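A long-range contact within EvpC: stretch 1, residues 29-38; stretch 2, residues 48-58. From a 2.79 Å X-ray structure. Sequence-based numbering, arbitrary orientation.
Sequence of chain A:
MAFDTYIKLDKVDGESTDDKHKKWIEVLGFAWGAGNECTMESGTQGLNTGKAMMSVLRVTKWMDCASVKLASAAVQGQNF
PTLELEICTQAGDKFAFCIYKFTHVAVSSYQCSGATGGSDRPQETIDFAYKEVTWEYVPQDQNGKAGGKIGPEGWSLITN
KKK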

# COMPACT_ATOMS: atom_id res chain seq x y z
N GLY A 29 -0.98 -21.19 9.26
CA GLY A 29 -1.01 -21.12 7.82
C GLY A 29 0.20 -21.75 7.18
O GLY A 29 1.24 -21.86 7.81
N PHE A 30 0.09 -22.18 5.93
CA PHE A 30 1.24 -22.78 5.27
C PHE A 30 1.75 -22.05 4.02
O PHE A 30 2.95 -21.79 3.92
CB PHE A 30 1.00 -24.26 4.97
CG PHE A 30 -0.26 -24.54 4.22
CD1 PHE A 30 -1.44 -24.77 4.90
CD2 PHE A 30 -0.27 -24.60 2.84
CE1 PHE A 30 -2.60 -25.05 4.23
CE2 PHE A 30 -1.44 -24.87 2.15
CZ PHE A 30 -2.61 -25.10 2.85
N ALA A 31 0.86 -21.73 3.08
CA ALA A 31 1.30 -21.08 1.84
C ALA A 31 2.43 -21.82 1.13
O ALA A 31 3.51 -22.02 1.68
CB ALA A 31 1.70 -19.64 2.10
N TRP A 32 2.18 -22.21 -0.10
CA TRP A 32 3.12 -23.00 -0.88
C TRP A 32 2.74 -22.91 -2.35
O TRP A 32 1.57 -22.74 -2.69
CB TRP A 32 3.08 -24.47 -0.46
CG TRP A 32 3.82 -25.36 -1.40
CD1 TRP A 32 5.14 -25.69 -1.35
CD2 TRP A 32 3.29 -26.04 -2.55
NE1 TRP A 32 5.47 -26.53 -2.39
CE2 TRP A 32 4.35 -26.76 -3.14
CE3 TRP A 32 2.02 -26.12 -3.14
CZ2 TRP A 32 4.18 -27.54 -4.28
CZ3 TRP A 32 1.86 -26.90 -4.27
CH2 TRP A 32 2.93 -27.59 -4.83
N GLY A 33 3.72 -23.05 -3.22
CA GLY A 33 3.47 -22.83 -4.62
C GLY A 33 4.46 -23.49 -5.56
O GLY A 33 5.61 -23.77 -5.21
N ALA A 34 3.99 -23.73 -6.77
CA ALA A 34 4.82 -24.28 -7.81
C ALA A 34 4.27 -23.78 -9.14
O ALA A 34 3.18 -23.23 -9.20
CB ALA A 34 4.79 -25.79 -7.75
N GLY A 35 5.04 -23.98 -10.20
CA GLY A 35 4.60 -23.57 -11.51
C GLY A 35 5.81 -23.46 -12.41
O GLY A 35 6.93 -23.33 -11.92
N ASN A 36 5.58 -23.51 -13.71
CA ASN A 36 6.68 -23.49 -14.66
C ASN A 36 6.84 -22.13 -15.33
O ASN A 36 6.14 -21.17 -15.01
CB ASN A 36 6.52 -24.61 -15.68
CG ASN A 36 5.22 -24.53 -16.42
OD1 ASN A 36 5.07 -23.75 -17.35
ND2 ASN A 36 4.27 -25.36 -16.02
N GLU A 37 7.78 -22.03 -16.26
CA GLU A 37 8.03 -20.76 -16.93
C GLU A 37 7.38 -20.70 -18.32
O GLU A 37 8.04 -20.50 -19.34
CB GLU A 37 9.53 -20.46 -17.00
CG GLU A 37 10.41 -21.62 -17.44
CD GLU A 37 11.82 -21.19 -17.79
OE1 GLU A 37 12.38 -21.75 -18.75
OE2 GLU A 37 12.35 -20.28 -17.13
N CYS A 38 6.06 -20.85 -18.32
CA CYS A 38 5.27 -20.78 -19.55
C CYS A 38 4.89 -19.34 -19.86
O CYS A 38 4.11 -18.72 -19.13
CB CYS A 38 4.01 -21.64 -19.43
SG CYS A 38 3.28 -22.03 -21.03
N ASN A 48 5.82 -24.41 -24.83
CA ASN A 48 7.15 -24.05 -24.30
C ASN A 48 7.13 -23.81 -22.80
O ASN A 48 7.25 -22.68 -22.34
CB ASN A 48 7.73 -22.84 -25.04
N THR A 49 6.99 -24.90 -22.05
CA THR A 49 6.87 -24.88 -20.60
C THR A 49 8.18 -24.54 -19.89
O THR A 49 8.18 -24.05 -18.75
CB THR A 49 6.40 -26.24 -20.06
OG1 THR A 49 6.19 -26.14 -18.65
CG2 THR A 49 7.45 -27.30 -20.32
N GLY A 50 9.29 -24.82 -20.56
CA GLY A 50 10.59 -24.57 -19.98
C GLY A 50 10.81 -25.36 -18.71
O GLY A 50 10.49 -26.54 -18.63
N LYS A 51 11.25 -24.70 -17.67
CA LYS A 51 11.68 -25.38 -16.52
C LYS A 51 10.65 -25.34 -15.51
O LYS A 51 9.87 -24.48 -15.48
CB LYS A 51 12.82 -24.58 -15.98
CG LYS A 51 13.98 -25.29 -15.67
CD LYS A 51 14.10 -25.33 -14.26
CE LYS A 51 14.21 -26.67 -13.79
NZ LYS A 51 13.82 -26.68 -12.41
N ALA A 52 10.72 -26.28 -14.62
CA ALA A 52 9.85 -26.42 -13.49
C ALA A 52 10.25 -25.75 -12.25
O ALA A 52 11.34 -25.86 -11.83
CB ALA A 52 9.72 -27.79 -13.21
N MSE A 53 9.34 -25.09 -11.59
CA MSE A 53 9.71 -24.67 -10.31
C MSE A 53 8.84 -24.54 -9.19
O MSE A 53 7.71 -24.26 -9.33
CB MSE A 53 10.69 -23.58 -10.35
CG MSE A 53 11.48 -23.47 -9.10
SE MSE A 53 13.76 -23.42 -9.39
CE MSE A 53 12.88 -23.89 -7.33
N MSE A 54 9.45 -24.68 -8.03
CA MSE A 54 8.80 -24.77 -6.76
C MSE A 54 9.23 -23.76 -5.74
O MSE A 54 10.31 -23.29 -5.74
CB MSE A 54 8.85 -26.19 -6.23
CG MSE A 54 8.68 -27.18 -7.23
SE MSE A 54 9.37 -29.20 -6.44
CE MSE A 54 7.21 -28.58 -6.20
N SER A 55 8.31 -23.44 -4.85
CA SER A 55 8.53 -22.48 -3.79
C SER A 55 8.79 -22.97 -2.40
O SER A 55 8.49 -24.06 -2.09
CB SER A 55 7.47 -21.40 -3.77
OG SER A 55 6.48 -21.66 -2.87
N VAL A 56 9.39 -22.16 -1.57
CA VAL A 56 9.56 -22.57 -0.20
C VAL A 56 8.17 -22.71 0.41
O VAL A 56 7.19 -22.19 -0.13
CB VAL A 56 10.38 -21.53 0.58
CG1 VAL A 56 10.67 -22.03 1.96
CG2 VAL A 56 11.67 -21.25 -0.16
N LEU A 57 8.09 -23.44 1.52
CA LEU A 57 6.85 -23.52 2.28
C LEU A 57 6.96 -22.52 3.41
O LEU A 57 7.99 -22.47 4.08
CB LEU A 57 6.66 -24.91 2.85
CG LEU A 57 5.56 -25.05 3.90
CD1 LEU A 57 4.21 -25.28 3.24
CD2 LEU A 57 5.86 -26.19 4.85
N ARG A 58 5.93 -21.72 3.61
CA ARG A 58 5.97 -20.69 4.64
C ARG A 58 5.05 -21.02 5.78
O ARG A 58 3.83 -20.88 5.69
CB ARG A 58 5.58 -19.33 4.08
CG ARG A 58 6.58 -18.75 3.13
CD ARG A 58 6.35 -17.28 2.95
NE ARG A 58 7.00 -16.50 3.99
CZ ARG A 58 7.25 -15.20 3.87
NH1 ARG A 58 6.88 -14.57 2.76
NH2 ARG A 58 7.85 -14.53 4.84

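Strand 32-36 runs antiparallel to strand 52-54, their N-to-C directions 168° apart, and the backbone supplies most of the bonding. At the pair Gly35 and Met53 the two residues satisfy each other: Gly35 N donates to Met53 O (2.8 Å) and Met53 N to Gly35 O (3.0 Å). Two residues along, past the non-hydrogen-bonded pair Ala34 and Met54, Ser55 N donates to Gly33 O at 2.7 Å, whereas Gly33 N finds a side chain, making a weak bond to Ser55 OG (3.1 Å); that hydroxyl in turn donates to Val56 O (2.9 Å). Beyond this, Arg58 N reaches Ala31 O at 3.1 Å in a nearly straight bond. At the other end the pairing loosens: Glu37 N is shared weakly between Thr49 O (3.2 Å) and Lys51 O (3.3 Å), and the carboxylate answers through a weak bond from Lys51 N to Glu37 OE1 (3.3 Å). Gly50, with positive phi, leaves room for this carboxylate; a CB there would clash with Glu37 OE1. Asn36 OD1 lies 2.9 Å from Thr49 OG1, while Asn36 ND2 is satisfied elsewhere in the structure. Apolar contacts complete the packing. The selenomethionine methyl Met54 CE meets the edge of the Trp32 ring at CZ2 (3.7 Å) and also Ala34 CB (4.0 Å), and Leu57 CD1 packs against Phe30 CB (3.8 Å) and Trp32 CB (4.0 Å).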